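Local coordinates for protein peptide chain release factor subunit 1 (Aeropyrum pernix, PDB 3AGK) that probably directs the termination of translation in response to the stop codons UAA, UAG and UGA, working as a heterodimer with a GTP-binding partner, at residues A[138-143]-A[216-221]; A[209-214]-A[242-247]; A[47-52]-A[81-86]. One frame throughout, in Å; residues are numbered along the deposited sequence.

Contact 1: residues A[138-143]-A[216-221]; sequences EDNNAI and KGVLKG
Two parallel strands, 142-149 and 219-226, begin side by side here, and the contact is tightest at A142. The N-H of A142 reaches V218 O at 3.0 Å, nearly along the C=O axis, and the carbonyl of A142 takes the N-H of K220 in its plane (A142 O to K220 N 2.8 Å, 170° at the hydrogen). Its methyl lies against V218, whose CG1 stands anti to the backbone N and comes to 3.6 Å from A142 CB, while L219 CD1 meets the same methyl from the next position. A beta bulge follows, so that I143 pairs with G221, and I143 CD1 turns over the glycine backbone, 3.8 Å from G221 N.

Toward solvent the fit loosens. The side chain of N140, at the centre of an inverse gamma turn, crosses that of V218 at about a right angle, ND2 3.6 Å from V218 CG2. On the strand, K220 passes its CG close by N140 O before its end leads away. E138 is poorly ordered, and K216 NZ is salt-bridged to D135 rather than to it. The pairing therefore rests on main-chain bonds and apolar contacts of V218 and L219 with the A142 methyl, with charge probably contributing little.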
ATOM      1  N   GLU A 138      -1.988   6.636   5.264  1.00120.82           N
ATOM      2  CA  GLU A 138      -0.953   5.628   5.150  1.00122.17           C
ATOM      3  C   GLU A 138       0.087   5.769   6.249  1.00122.03           C
ATOM      4  O   GLU A 138       0.737   6.808   6.366  1.00122.84           O
ATOM      5  CB  GLU A 138      -0.281   5.787   3.789  1.00122.85           C
ATOM      6  CG  GLU A 138       0.729   4.730   3.429  1.00126.07           C
ATOM      7  CD  GLU A 138       1.576   5.143   2.241  1.00127.21           C
ATOM      8  OE1 GLU A 138       1.020   5.530   1.186  1.00120.92           O
ATOM      9  OE2 GLU A 138       2.809   5.086   2.369  1.00135.71           O
ATOM     10  N   ASP A 139       0.237   4.717   7.051  1.00 80.98           N
ATOM     11  CA  ASP A 139       1.326   4.624   8.021  1.00 75.29           C
ATOM     12  C   ASP A 139       2.667   4.916   7.353  1.00 67.03           C
ATOM     13  O   ASP A 139       3.010   4.326   6.326  1.00 73.08           O
ATOM     14  CB  ASP A 139       1.388   3.226   8.645  1.00 77.47           C
ATOM     15  CG  ASP A 139       0.022   2.586   8.796  1.00 93.84           C
ATOM     16  OD1 ASP A 139      -0.318   2.184   9.926  1.00100.66           O
ATOM     17  OD2 ASP A 139      -0.713   2.479   7.789  1.00100.39           O
ATOM     18  N   ASN A 140       3.425   5.835   7.931  1.00 59.45           N
ATOM     19  CA  ASN A 140       4.780   6.058   7.481  1.00 60.70           C
ATOM     20  C   ASN A 140       5.666   4.945   8.015  1.00 57.77           C
ATOM     21  O   ASN A 140       6.515   5.180   8.870  1.00 59.20           O
ATOM     22  CB  ASN A 140       5.286   7.417   7.961  1.00 72.78           C
ATOM     23  CG  ASN A 140       4.596   8.579   7.263  1.00 84.12           C
ATOM     24  OD1 ASN A 140       4.696   9.728   7.700  1.00 87.87           O
ATOM     25  ND2 ASN A 140       3.894   8.284   6.169  1.00 85.46           N
ATOM     26  N   ASN A 141       5.453   3.726   7.528  1.00 51.41           N
ATOM     27  CA  ASN A 141       6.240   2.589   7.990  1.00 54.97           C
ATOM     28  C   ASN A 141       6.793   1.703   6.872  1.00 54.49           C
ATOM     29  O   ASN A 141       7.016   0.512   7.067  1.00 52.60           O
ATOM     30  CB  ASN A 141       5.428   1.743   8.977  1.00 59.95           C
ATOM     31  CG  ASN A 141       4.236   1.070   8.331  1.00 62.40           C
ATOM     32  OD1 ASN A 141       3.492   0.357   8.998  1.00 69.56           O
ATOM     33  ND2 ASN A 141       4.052   1.283   7.030  1.00 53.53           N
ATOM     34  N   ALA A 142       7.013   2.283   5.702  1.00 52.99           N
ATOM     35  CA  ALA A 142       7.468   1.500   4.558  1.00 48.64           C
ATOM     36  C   ALA A 142       8.974   1.206   4.604  1.00 48.44           C
ATOM     37  O   ALA A 142       9.793   2.062   4.974  1.00 44.52           O
ATOM     38  CB  ALA A 142       7.100   2.202   3.259  1.00 46.71           C
ATOM     39  N   ILE A 143       9.313  -0.020   4.231  1.00 45.90           N
ATOM     40  CA  ILE A 143      10.694  -0.447   4.051  1.00 44.18           C
ATOM     41  C   ILE A 143      10.951  -0.847   2.592  1.00 43.12           C
ATOM     42  O   ILE A 143      10.211  -1.660   2.019  1.00 43.04           O
ATOM     43  CB  ILE A 143      11.003  -1.656   4.950  1.00 46.12           C
ATOM     44  CG1 ILE A 143      10.726  -1.297   6.416  1.00 43.77           C
ATOM     45  CG2 ILE A 143      12.433  -2.165   4.713  1.00 34.47           C
ATOM     46  CD1 ILE A 143      11.600  -0.170   6.934  1.00 46.62           C
ATOM     47  N   LYS A 216       8.322  11.714   0.578  1.00 67.57           N
ATOM     48  CA  LYS A 216       6.994  11.837   1.178  1.00 70.85           C
ATOM     49  C   LYS A 216       7.009  11.466   2.657  1.00 70.77           C
ATOM     50  O   LYS A 216       5.995  11.602   3.330  1.00 78.88           O
ATOM     51  CB  LYS A 216       5.970  10.950   0.463  1.00 71.75           C
ATOM     52  CG  LYS A 216       5.555  11.408  -0.924  1.00 75.44           C
ATOM     53  CD  LYS A 216       4.430  10.526  -1.462  1.00 78.11           C
ATOM     54  CE  LYS A 216       4.666   9.056  -1.109  1.00 79.75           C
ATOM     55  NZ  LYS A 216       3.560   8.148  -1.543  1.00 77.77           N
ATOM     56  N   GLY A 217       8.139  10.964   3.152  1.00 70.68           N
ATOM     57  CA  GLY A 217       8.253  10.554   4.548  1.00 76.78           C
ATOM     58  C   GLY A 217       7.720   9.164   4.868  1.00 69.91           C
ATOM     59  O   GLY A 217       7.848   8.671   5.986  1.00 70.10           O
ATOM     60  N   VAL A 218       7.111   8.543   3.868  1.00 63.11           N
ATOM     61  CA  VAL A 218       6.579   7.197   3.959  1.00 61.76           C
ATOM     62  C   VAL A 218       7.663   6.124   4.126  1.00 64.40           C
ATOM     63  O   VAL A 218       7.472   5.141   4.851  1.00 61.63           O
ATOM     64  CB  VAL A 218       5.784   6.877   2.690  1.00 65.62           C
ATOM     65  CG1 VAL A 218       5.476   5.405   2.623  1.00 66.16           C
ATOM     66  CG2 VAL A 218       4.517   7.712   2.641  1.00 77.16           C
ATOM     67  N   LEU A 219       8.787   6.291   3.433  1.00 55.66           N
ATOM     68  CA  LEU A 219       9.866   5.312   3.513  1.00 53.86           C
ATOM     69  C   LEU A 219      10.712   5.575   4.742  1.00 48.12           C
ATOM     70  O   LEU A 219      11.274   6.655   4.885  1.00 55.06           O
ATOM     71  CB  LEU A 219      10.758   5.355   2.264  1.00 49.21           C
ATOM     72  CG  LEU A 219      11.557   4.089   1.937  1.00 43.76           C
ATOM     73  CD1 LEU A 219      10.601   2.931   1.639  1.00 34.65           C
ATOM     74  CD2 LEU A 219      12.512   4.313   0.732  1.00 38.44           C
ATOM     75  N   LYS A 220      10.823   4.574   5.610  1.00 43.97           N
ATOM     76  CA  LYS A 220      11.616   4.709   6.826  1.00 53.80           C
ATOM     77  C   LYS A 220      12.983   4.024   6.751  1.00 53.99           C
ATOM     78  O   LYS A 220      13.882   4.327   7.536  1.00 56.29           O
ATOM     79  CB  LYS A 220      10.828   4.196   8.038  1.00 54.91           C
ATOM     80  CG  LYS A 220       9.615   5.059   8.379  1.00 63.72           C
ATOM     81  CD  LYS A 220      10.008   6.347   9.099  1.00 73.08           C
ATOM     82  CE  LYS A 220       9.651   6.270  10.592  1.00 80.86           C
ATOM     83  NZ  LYS A 220       9.997   7.507  11.360  1.00 86.31           N
ATOM     84  N   GLY A 221      13.149   3.103   5.813  1.00 52.22           N
ATOM     85  CA  GLY A 221      14.405   2.387   5.719  1.00 45.69           C
ATOM     86  C   GLY A 221      14.563   1.599   4.445  1.00 40.80           C
ATOM     87  O   GLY A 221      13.599   1.418   3.698  1.00 41.03           O
TER

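Contact 2: residues A[209-214]-A[242-247]; sequences LLVPLA and YRLKKI
L244 and V211 carry most of the surface buried between helix 188-215 and the short helix 242-245. L244 holds CG anti to its carbonyl carbon (chi1 -63°) and presents its forked end to the longer helix. CD1 lies 3.6 Å from L210 CB, and CD2 sits almost as near the same atom, so that the fork straddles the base of L210. V211 comes in obliquely from the next position, its CG2 3.7 Å from L244 CG. One turn on, the methyl of A214 makes looser contacts, 4.2 Å from L244 CD2 and 4.4 Å from I247 CD1.

The other branch of V211 has a different neighbour. With CG1 anti to the backbone N (chi1 164°), that methyl stands over the centre of the R243 guanidinium, 3.4 Å above its plane and 3.5 Å from R243 CZ. The arginine chain, bent at chi2 and chi3, meets the valine at about a right angle, laying a flat face rather than a tip on the methyl.

What holds this group in place lies in the next shell: R243 NH2 forms a salt bridge with D241 and NH1 another with E215, just beyond the helical segment. The two carboxylates probably fix the rotation of the guanidinium and balance its charge. Beneath, L210, A214 and L244 all touch L219 of strand 219-226. These helices thus pack together above the mixed sheet of eRF1 domain 2, in the layered manner of an alpha/beta domain.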
ATOM      1  N   LEU A 209      12.285   4.435  -7.874  1.00 43.44           N
ATOM      2  CA  LEU A 209      11.169   3.811  -7.167  1.00 51.43           C
ATOM      3  C   LEU A 209      11.047   4.239  -5.705  1.00 53.79           C
ATOM      4  O   LEU A 209       9.943   4.402  -5.198  1.00 58.79           O
ATOM      5  CB  LEU A 209      11.271   2.291  -7.260  1.00 48.91           C
ATOM      6  CG  LEU A 209      11.054   1.751  -8.677  1.00 46.87           C
ATOM      7  CD1 LEU A 209      11.568   0.338  -8.780  1.00 40.61           C
ATOM      8  CD2 LEU A 209       9.569   1.835  -9.066  1.00 42.52           C
ATOM      9  N   LEU A 210      12.175   4.431  -5.030  1.00 50.48           N
ATOM     10  CA  LEU A 210      12.161   4.553  -3.570  1.00 47.85           C
ATOM     11  C   LEU A 210      12.305   5.990  -3.055  1.00 48.78           C
ATOM     12  O   LEU A 210      11.713   6.353  -2.032  1.00 49.03           O
ATOM     13  CB  LEU A 210      13.237   3.646  -2.945  1.00 43.69           C
ATOM     14  CG  LEU A 210      12.926   2.213  -2.467  1.00 47.45           C
ATOM     15  CD1 LEU A 210      11.532   1.696  -2.844  1.00 39.55           C
ATOM     16  CD2 LEU A 210      14.025   1.206  -2.849  1.00 43.31           C
ATOM     17  N   VAL A 211      13.073   6.812  -3.761  1.00 45.73           N
ATOM     18  CA  VAL A 211      13.307   8.190  -3.318  1.00 50.97           C
ATOM     19  C   VAL A 211      12.034   9.049  -3.150  1.00 53.07           C
ATOM     20  O   VAL A 211      11.928   9.812  -2.199  1.00 51.29           O
ATOM     21  CB  VAL A 211      14.335   8.916  -4.217  1.00 51.72           C
ATOM     22  CG1 VAL A 211      14.271  10.448  -4.004  1.00 42.48           C
ATOM     23  CG2 VAL A 211      15.745   8.359  -3.974  1.00 44.38           C
ATOM     24  N   PRO A 212      11.069   8.944  -4.078  1.00 54.26           N
ATOM     25  CA  PRO A 212       9.842   9.720  -3.845  1.00 57.30           C
ATOM     26  C   PRO A 212       9.167   9.312  -2.531  1.00 64.44           C
ATOM     27  O   PRO A 212       8.706  10.166  -1.772  1.00 72.20           O
ATOM     28  CB  PRO A 212       8.956   9.340  -5.029  1.00 51.74           C
ATOM     29  CG  PRO A 212       9.919   8.922  -6.100  1.00 47.53           C
ATOM     30  CD  PRO A 212      11.053   8.250  -5.377  1.00 47.02           C
ATOM     31  N   LEU A 213       9.120   8.009  -2.272  1.00 57.85           N
ATOM     32  CA  LEU A 213       8.589   7.493  -1.022  1.00 56.24           C
ATOM     33  C   LEU A 213       9.335   8.085   0.171  1.00 58.07           C
ATOM     34  O   LEU A 213       8.720   8.478   1.164  1.00 59.04           O
ATOM     35  CB  LEU A 213       8.670   5.969  -1.008  1.00 58.17           C
ATOM     36  CG  LEU A 213       7.476   5.225  -1.617  1.00 67.55           C
ATOM     37  CD1 LEU A 213       6.982   5.892  -2.894  1.00 72.27           C
ATOM     38  CD2 LEU A 213       7.807   3.760  -1.867  1.00 58.56           C
ATOM     39  N   ALA A 214      10.660   8.162   0.066  1.00 50.75           N
ATOM     40  CA  ALA A 214      11.482   8.688   1.148  1.00 47.60           C
ATOM     41  C   ALA A 214      11.221  10.177   1.337  1.00 60.31           C
ATOM     42  O   ALA A 214      11.249  10.696   2.462  1.00 65.37           O
ATOM     43  CB  ALA A 214      12.952   8.435   0.878  1.00 40.60           C
ATOM     44  N   TYR A 242      21.838   9.180  -2.382  1.00 48.53           N
ATOM     45  CA  TYR A 242      22.179   9.518  -1.006  1.00 47.13           C
ATOM     46  C   TYR A 242      20.974   9.587  -0.059  1.00 56.46           C
ATOM     47  O   TYR A 242      21.104   9.257   1.124  1.00 60.72           O
ATOM     48  CB  TYR A 242      22.955  10.841  -0.950  1.00 50.06           C
ATOM     49  CG  TYR A 242      22.094  12.070  -1.167  1.00 60.66           C
ATOM     50  CD1 TYR A 242      21.770  12.502  -2.451  1.00 68.94           C
ATOM     51  CD2 TYR A 242      21.620  12.808  -0.091  1.00 61.87           C
ATOM     52  CE1 TYR A 242      20.985  13.637  -2.655  1.00 71.92           C
ATOM     53  CE2 TYR A 242      20.837  13.942  -0.283  1.00 69.22           C
ATOM     54  CZ  TYR A 242      20.520  14.349  -1.567  1.00 74.38           C
ATOM     55  OH  TYR A 242      19.746  15.470  -1.758  1.00 79.76           O
ATOM     56  N   ARG A 243      19.811  10.023  -0.556  1.00 56.17           N
ATOM     57  CA  ARG A 243      18.597  10.013   0.276  1.00 55.05           C
ATOM     58  C   ARG A 243      18.265   8.612   0.756  1.00 51.55           C
ATOM     59  O   ARG A 243      17.729   8.446   1.849  1.00 52.71           O
ATOM     60  CB  ARG A 243      17.386  10.598  -0.448  1.00 48.41           C
ATOM     61  CG  ARG A 243      17.486  12.081  -0.696  1.00 51.29           C
ATOM     62  CD  ARG A 243      17.715  12.335  -2.155  1.00 61.66           C
ATOM     63  NE  ARG A 243      16.582  12.999  -2.775  1.00 67.17           N
ATOM     64  CZ  ARG A 243      16.455  13.159  -4.085  1.00 67.19           C
ATOM     65  NH1 ARG A 243      15.396  13.778  -4.587  1.00 73.46           N
ATOM     66  NH2 ARG A 243      17.387  12.688  -4.893  1.00 63.62           N
ATOM     67  N   LEU A 244      18.576   7.605  -0.062  1.00 46.55           N
ATOM     68  CA  LEU A 244      18.341   6.225   0.347  1.00 49.26           C
ATOM     69  C   LEU A 244      19.493   5.711   1.211  1.00 50.86           C
ATOM     70  O   LEU A 244      19.295   4.940   2.163  1.00 44.21           O
ATOM     71  CB  LEU A 244      18.156   5.332  -0.874  1.00 47.11           C
ATOM     72  CG  LEU A 244      16.952   5.651  -1.761  1.00 45.59           C
ATOM     73  CD1 LEU A 244      16.768   4.558  -2.801  1.00 35.35           C
ATOM     74  CD2 LEU A 244      15.701   5.793  -0.914  1.00 42.69           C
ATOM     75  N   LYS A 245      20.706   6.131   0.873  1.00 44.42           N
ATOM     76  CA  LYS A 245      21.857   5.711   1.642  1.00 42.69           C
ATOM     77  C   LYS A 245      21.678   6.114   3.117  1.00 52.87           C
ATOM     78  O   LYS A 245      22.015   5.351   4.024  1.00 52.51           O
ATOM     79  CB  LYS A 245      23.126   6.314   1.059  1.00 45.61           C
ATOM     80  CG  LYS A 245      23.835   5.443   0.007  1.00 52.24           C
ATOM     81  CD  LYS A 245      25.196   5.026   0.582  1.00 63.27           C
ATOM     82  CE  LYS A 245      26.126   4.420  -0.436  1.00 62.90           C
ATOM     83  NZ  LYS A 245      26.911   5.441  -1.147  1.00 68.71           N
ATOM     84  N   LYS A 246      21.142   7.316   3.339  1.00 54.07           N
ATOM     85  CA  LYS A 246      20.899   7.836   4.688  1.00 54.83           C
ATOM     86  C   LYS A 246      20.116   6.894   5.605  1.00 47.76           C
ATOM     87  O   LYS A 246      20.339   6.870   6.814  1.00 52.62           O
ATOM     88  CB  LYS A 246      20.151   9.168   4.614  1.00 56.79           C
ATOM     89  CG  LYS A 246      19.721   9.688   5.975  1.00 64.39           C
ATOM     90  CD  LYS A 246      18.989  11.006   5.866  1.00 66.50           C
ATOM     91  CE  LYS A 246      18.500  11.453   7.228  1.00 72.21           C
ATOM     92  NZ  LYS A 246      17.907  12.816   7.166  1.00 77.38           N
ATOM     93  N   ILE A 247      19.187   6.135   5.025  1.00 46.19           N
ATOM     94  CA  ILE A 247      18.253   5.318   5.809  1.00 46.50           C
ATOM     95  C   ILE A 247      18.438   3.839   5.517  1.00 48.02           C
ATOM     96  O   ILE A 247      17.510   3.036   5.645  1.00 46.78           O
ATOM     97  CB  ILE A 247      16.784   5.708   5.543  1.00 48.63           C
ATOM     98  CG1 ILE A 247      16.471   5.603   4.053  1.00 47.71           C
ATOM     99  CG2 ILE A 247      16.504   7.139   6.041  1.00 54.40           C
ATOM    100  CD1 ILE A 247      15.012   5.792   3.739  1.00 53.66           C
TER

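Contact 3: residues A[47-52]-A[81-86]; sequences DVMTLL and RLQMLT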
ATOM      1  N   ASP A  47     -12.491  31.327  -7.889  1.00 57.37           N
ATOM      2  CA  ASP A  47     -11.452  30.895  -8.840  1.00 53.73           C
ATOM      3  C   ASP A  47     -11.765  29.503  -9.383  1.00 52.76           C
ATOM      4  O   ASP A  47     -11.715  29.257 -10.599  1.00 50.57           O
ATOM      5  CB  ASP A  47     -10.080  30.855  -8.162  1.00 55.92           C
ATOM      6  CG  ASP A  47      -9.519  32.241  -7.883  1.00 69.15           C
ATOM      7  OD1 ASP A  47     -10.198  33.243  -8.200  1.00 68.25           O
ATOM      8  OD2 ASP A  47      -8.391  32.323  -7.347  1.00 70.61           O
ATOM      9  N   VAL A  48     -12.094  28.594  -8.467  1.00 44.27           N
ATOM     10  CA  VAL A  48     -12.437  27.229  -8.839  1.00 52.22           C
ATOM     11  C   VAL A  48     -13.686  27.227  -9.716  1.00 55.33           C
ATOM     12  O   VAL A  48     -13.753  26.521 -10.721  1.00 55.94           O
ATOM     13  CB  VAL A  48     -12.672  26.355  -7.594  1.00 52.25           C
ATOM     14  CG1 VAL A  48     -12.862  24.899  -8.000  1.00 44.41           C
ATOM     15  CG2 VAL A  48     -11.495  26.510  -6.604  1.00 50.00           C
ATOM     16  N   MET A  49     -14.662  28.038  -9.324  1.00 50.38           N
ATOM     17  CA  MET A  49     -15.922  28.188 -10.040  1.00 52.76           C
ATOM     18  C   MET A  49     -15.712  28.605 -11.507  1.00 52.71           C
ATOM     19  O   MET A  49     -16.312  28.034 -12.419  1.00 52.47           O
ATOM     20  CB  MET A  49     -16.772  29.221  -9.291  1.00 64.47           C
ATOM     21  CG  MET A  49     -18.256  28.936  -9.237  1.00 73.35           C
ATOM     22  SD  MET A  49     -18.744  27.279  -8.701  1.00 51.10           S
ATOM     23  CE  MET A  49     -20.223  27.167  -9.697  1.00 77.29           C
ATOM     24  N   THR A  50     -14.856  29.604 -11.724  1.00 52.93           N
ATOM     25  CA  THR A  50     -14.454  30.026 -13.067  1.00 51.74           C
ATOM     26  C   THR A  50     -13.782  28.883 -13.840  1.00 52.59           C
ATOM     27  O   THR A  50     -14.105  28.636 -15.005  1.00 47.20           O
ATOM     28  CB  THR A  50     -13.511  31.242 -13.010  1.00 52.98           C
ATOM     29  OG1 THR A  50     -14.217  32.358 -12.469  1.00 57.59           O
ATOM     30  CG2 THR A  50     -12.995  31.606 -14.417  1.00 56.84           C
ATOM     31  N   LEU A  51     -12.870  28.172 -13.185  1.00 49.99           N
ATOM     32  CA  LEU A  51     -12.214  27.024 -13.808  1.00 49.69           C
ATOM     33  C   LEU A  51     -13.214  25.921 -14.218  1.00 46.41           C
ATOM     34  O   LEU A  51     -13.158  25.411 -15.325  1.00 46.51           O
ATOM     35  CB  LEU A  51     -11.126  26.465 -12.884  1.00 59.68           C
ATOM     36  CG  LEU A  51     -10.301  25.290 -13.430  1.00 62.77           C
ATOM     37  CD1 LEU A  51      -8.917  25.237 -12.785  1.00 53.20           C
ATOM     38  CD2 LEU A  51     -11.037  23.968 -13.226  1.00 58.58           C
ATOM     39  N   LEU A  52     -14.127  25.549 -13.328  1.00 40.98           N
ATOM     40  CA  LEU A  52     -15.129  24.546 -13.667  1.00 40.64           C
ATOM     41  C   LEU A  52     -16.021  25.031 -14.806  1.00 41.32           C
ATOM     42  O   LEU A  52     -16.416  24.248 -15.666  1.00 44.17           O
ATOM     43  CB  LEU A  52     -15.995  24.202 -12.447  1.00 41.53           C
ATOM     44  CG  LEU A  52     -15.306  23.464 -11.306  1.00 42.31           C
ATOM     45  CD1 LEU A  52     -16.285  23.187 -10.186  1.00 42.02           C
ATOM     46  CD2 LEU A  52     -14.661  22.169 -11.808  1.00 45.75           C
ATOM     47  N   ARG A  81     -22.407  21.883  -5.516  1.00 47.29           N
ATOM     48  CA  ARG A  81     -21.805  21.630  -4.224  1.00 51.18           C
ATOM     49  C   ARG A  81     -21.053  22.868  -3.724  1.00 55.62           C
ATOM     50  O   ARG A  81     -21.157  23.244  -2.552  1.00 53.14           O
ATOM     51  CB  ARG A  81     -20.866  20.426  -4.354  1.00 57.09           C
ATOM     52  CG  ARG A  81     -21.129  19.254  -3.407  1.00 60.38           C
ATOM     53  CD  ARG A  81     -22.600  18.934  -3.238  1.00 67.88           C
ATOM     54  NE  ARG A  81     -23.271  18.699  -4.514  1.00 77.74           N
ATOM     55  CZ  ARG A  81     -23.766  17.527  -4.900  1.00 72.91           C
ATOM     56  NH1 ARG A  81     -23.675  16.465  -4.111  1.00 75.45           N
ATOM     57  NH2 ARG A  81     -24.360  17.424  -6.076  1.00 65.30           N
ATOM     58  N   LEU A  82     -20.302  23.514  -4.615  1.00 48.85           N
ATOM     59  CA  LEU A  82     -19.451  24.632  -4.208  1.00 48.83           C
ATOM     60  C   LEU A  82     -20.270  25.877  -3.908  1.00 43.88           C
ATOM     61  O   LEU A  82     -19.897  26.699  -3.077  1.00 43.88           O
ATOM     62  CB  LEU A  82     -18.399  24.959  -5.278  1.00 56.59           C
ATOM     63  CG  LEU A  82     -17.310  23.928  -5.568  1.00 56.88           C
ATOM     64  CD1 LEU A  82     -16.323  24.483  -6.583  1.00 59.72           C
ATOM     65  CD2 LEU A  82     -16.594  23.527  -4.300  1.00 53.41           C
ATOM     66  N   GLN A  83     -21.387  26.031  -4.603  1.00 42.55           N
ATOM     67  CA  GLN A  83     -22.208  27.198  -4.361  1.00 52.19           C
ATOM     68  C   GLN A  83     -22.987  27.049  -3.055  1.00 58.01           C
ATOM     69  O   GLN A  83     -23.723  27.947  -2.663  1.00 60.89           O
ATOM     70  CB  GLN A  83     -23.089  27.521  -5.577  1.00 60.82           C
ATOM     71  CG  GLN A  83     -22.225  27.991  -6.760  1.00 71.57           C
ATOM     72  CD  GLN A  83     -23.010  28.520  -7.949  1.00 76.86           C
ATOM     73  OE1 GLN A  83     -23.536  27.749  -8.762  1.00 74.92           O
ATOM     74  NE2 GLN A  83     -23.059  29.845  -8.079  1.00 76.66           N
ATOM     75  N   MET A  84     -22.783  25.923  -2.372  1.00 57.01           N
ATOM     76  CA  MET A  84     -23.340  25.711  -1.028  1.00 61.85           C
ATOM     77  C   MET A  84     -22.456  26.316   0.044  1.00 63.91           C
ATOM     78  O   MET A  84     -22.867  26.442   1.190  1.00 72.57           O
ATOM     79  CB  MET A  84     -23.468  24.221  -0.714  1.00 56.80           C
ATOM     80  CG  MET A  84     -24.787  23.599  -1.061  1.00 63.77           C
ATOM     81  SD  MET A  84     -24.696  21.809  -0.857  1.00 74.20           S
ATOM     82  CE  MET A  84     -26.167  21.323  -1.754  1.00134.06           C
ATOM     83  N   LEU A  85     -21.228  26.662  -0.324  1.00 63.05           N
ATOM     84  CA  LEU A  85     -20.255  27.107   0.653  1.00 64.01           C
ATOM     85  C   LEU A  85     -19.908  28.562   0.429  1.00 70.77           C
ATOM     86  O   LEU A  85     -20.169  29.122  -0.636  1.00 70.67           O
ATOM     87  CB  LEU A  85     -18.987  26.268   0.549  1.00 61.95           C
ATOM     88  CG  LEU A  85     -19.134  24.783   0.233  1.00 57.66           C
ATOM     89  CD1 LEU A  85     -17.772  24.160   0.023  1.00 57.93           C
ATOM     90  CD2 LEU A  85     -19.912  24.043   1.328  1.00 60.63           C
ATOM     91  N   THR A  86     -19.304  29.172   1.439  1.00 75.63           N
ATOM     92  CA  THR A  86     -18.838  30.538   1.302  1.00 87.39           C
ATOM     93  C   THR A  86     -17.336  30.557   1.052  1.00 98.00           C
ATOM     94  O   THR A  86     -16.848  31.299   0.197  1.00105.10           O
ATOM     95  CB  THR A  86     -19.192  31.373   2.527  1.00 91.16           C
ATOM     96  OG1 THR A  86     -19.144  30.538   3.689  1.00 99.24           O
ATOM     97  CG2 THR A  86     -20.600  31.931   2.377  1.00 86.93           C
TER
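Helix 45-58 passes the C-terminal end of helix 65-82, the two backbones coming closest at M49 and L82 (CA to CA 7.7 Å), where segment 81-86 leaves helix 65-82 through a type I turn from L82 to L85. This is helix-to-helix packing within eRF1 domain 1, whose antiparallel four-stranded sheet includes strand 93-98, with L93 of that strand touching L82. The buried centre is L82. Its CG is anti to the carbonyl carbon (chi1 -66°), and the CD1 methyl enters between V48 and L52, side chains one helical turn apart: L82 CD1 is 3.8 Å from V48 CG1 and 3.8 Å from L52 CD1. Both cross the leucine at about a right angle, so methyl tips meet rather than whole chains lying alongside.

M49 covers the outer flank. Its chain bends at chi2 and chi3 and runs past L82 in the opposite direction, bringing SD to 4.1 Å from L82 CB. An alanine here, lacking the sulfur and terminal methyl that reach L82 and Q83, would probably leave the outer side of the leucine less well covered. M79 and L75, earlier on helix 65-82, continue the apolar seam, M79 touching both M49 and L52 and L75 touching L52. At the solvent-facing edge the extended side chain of Q83 crosses the methionine at about a right angle. There M49 CE rests against the amide end, 3.6 Å from Q83 CD and 3.5 Å from Q83 OE1.

From the N terminus, contact 3 comes first: 47-52 and 81-86 close a largely helical loop of 28 residues within eRF1 domain 1, complete before the others open. Contact 1 then joins 138-143 to 216-221 across 72 residues, bringing together two adjacent inner strands of the domain 2 sheet. Contact 2 starts inside that loop, at 209-214, and ends beyond it, at 242-247, so the two cross. They also touch, through a probable hydrogen bond from L219 N to L213 O where helix 188-215 gives way to strand 219-226, and thus tie helices to sheet. Contact 3 stays separate, its nearest atoms about 23 Å from contact 1.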